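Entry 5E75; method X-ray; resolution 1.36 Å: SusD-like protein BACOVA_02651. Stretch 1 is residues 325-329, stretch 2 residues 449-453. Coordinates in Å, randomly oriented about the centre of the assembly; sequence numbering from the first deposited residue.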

# COMPACT_ATOMS: atom_id res chain seq x y z
N GLY A 325 -15.36 -22.78 3.77
CA GLY A 325 -14.71 -23.21 2.55
C GLY A 325 -13.32 -23.78 2.82
O GLY A 325 -12.91 -23.93 3.97
N THR A 326 -12.58 -24.03 1.75
CA THR A 326 -11.25 -24.63 1.85
C THR A 326 -10.23 -23.86 1.04
O THR A 326 -9.21 -24.39 0.64
CB THR A 326 -11.24 -26.11 1.40
OG1 THR A 326 -11.60 -26.20 0.02
CG2 THR A 326 -12.23 -26.91 2.23
N ALA A 327 -10.51 -22.59 0.81
CA ALA A 327 -9.60 -21.69 0.11
C ALA A 327 -9.11 -20.59 1.06
O ALA A 327 -9.00 -20.81 2.27
CB ALA A 327 -10.27 -21.15 -1.12
N SER A 328 -8.79 -19.41 0.53
CA SER A 328 -8.18 -18.37 1.34
C SER A 328 -8.62 -16.98 0.85
O SER A 328 -7.78 -16.12 0.57
CB SER A 328 -6.66 -18.53 1.37
OG SER A 328 -6.14 -18.71 0.07
N PRO A 329 -9.93 -16.75 0.73
CA PRO A 329 -10.37 -15.47 0.19
C PRO A 329 -10.02 -14.29 1.10
O PRO A 329 -9.73 -14.43 2.30
CB PRO A 329 -11.89 -15.65 0.05
CG PRO A 329 -12.26 -16.74 1.04
CD PRO A 329 -11.06 -17.64 1.09
N THR A 449 -3.71 -24.03 -4.76
CA THR A 449 -4.10 -25.39 -4.41
C THR A 449 -5.57 -25.41 -4.00
O THR A 449 -6.09 -24.41 -3.52
CB THR A 449 -3.16 -25.96 -3.34
OG1 THR A 449 -3.14 -27.39 -3.43
CG2 THR A 449 -3.53 -25.51 -1.94
N ASP A 450 -6.22 -26.55 -4.21
CA ASP A 450 -7.65 -26.67 -4.04
C ASP A 450 -8.11 -26.59 -2.59
O ASP A 450 -9.19 -26.05 -2.31
CB ASP A 450 -8.15 -28.00 -4.57
CG ASP A 450 -8.28 -28.03 -6.07
OD1 ASP A 450 -8.31 -26.96 -6.71
OD2 ASP A 450 -8.38 -29.16 -6.61
N ALA A 451 -7.32 -27.15 -1.68
CA ALA A 451 -7.73 -27.24 -0.30
C ALA A 451 -6.65 -26.84 0.68
O ALA A 451 -5.53 -27.34 0.65
CB ALA A 451 -8.20 -28.68 0.02
N ILE A 452 -7.03 -25.92 1.55
CA ILE A 452 -6.22 -25.50 2.67
C ILE A 452 -7.04 -25.77 3.91
O ILE A 452 -8.15 -25.24 4.06
CB ILE A 452 -5.87 -24.01 2.56
CG1 ILE A 452 -5.08 -23.75 1.27
CG2 ILE A 452 -5.09 -23.57 3.78
CD1 ILE A 452 -4.83 -22.29 1.00
N ILE A 453 -6.53 -26.61 4.79
CA ILE A 453 -7.26 -26.99 6.00
C ILE A 453 -6.36 -26.88 7.22
O ILE A 453 -5.15 -26.66 7.08
CB ILE A 453 -7.84 -28.42 5.89
CG1 ILE A 453 -6.72 -29.45 5.73
CG2 ILE A 453 -8.78 -28.49 4.70
CD1 ILE A 453 -7.20 -30.90 5.79
O HOH W 1 -7.26 -23.52 -1.34
O HOH W 2 -8.88 -22.61 4.34

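An irregular segment can dock onto the start of a β-strand through very few direct hydrogen bonds, with water bridging other backbone carbonyls. The SusD-like protein BACOVA_02651 offers a compact example, in which residues 325-329, without helix or strand structure, lie against residues 449-453, whose last three residues belong to a strand.

The anchor is a bond between main chains. The amide N of Ile452 donates to the carbonyl O of Thr326 over 2.8 Å, with an angle of 156° at the hydrogen, a short and nearly straight arrangement. The same oxygen receives a second, softer approach: CA of Ala451 lies 3.3 Å from O of Thr326, and the angle of 145° at the hydrogen fits a CA-H...O contact, in which a weakly polarised C-H group adds to the electrostatic hold on the carbonyl. This is also where the backbones run nearest in register, the CA atoms of Thr326 and Ala451 being 4.9 Å apart.

Two waters extend the pairing. Water 1 donates to O of Thr326 at 2.9 Å and to O of Thr449 at 2.6 Å. Because two carbonyl oxygens have no proton to share, they cannot bond to each other, and a water supplying both hydrogens resolves the difficulty. Water 2 repeats the solution farther along, donating to O of Ala327 and O of Ile452 at 2.7 Å each. The carbonyl of Thr326 thus accepts from an amide and a water together, while that of Ala327 is linked to the strand through solvent.

Side chains add less polar strength. With chi1 in the p well, Thr326 places its OG1 3.4 Å from O of Asp450, a long and weak hydrogen bond, and the proton could instead go to another acceptor within its reach. The Asp450 side chain takes no part: its CA-to-CB bond points away, and the residue meets its neighbour through the backbone.

Beyond these polar links, packing is modest. OG1 of Thr326 comes within 4.2 Å of CB of Ala451, a loose contact beside the small methyl group. Ile452, with chi1 m and chi2 t, extends its CD1 to 3.9 Å from OG of Ser328, whose hydroxyl is satisfied by hydrogen bonding elsewhere in the structure. Together the stretches bury 233 Å², with Thr326 and Ile452 the most heavily covered residues. The general lesson is that a single well-formed amide-carbonyl bond, supported by bridging waters, can organise a small interface between segments distant in sequence.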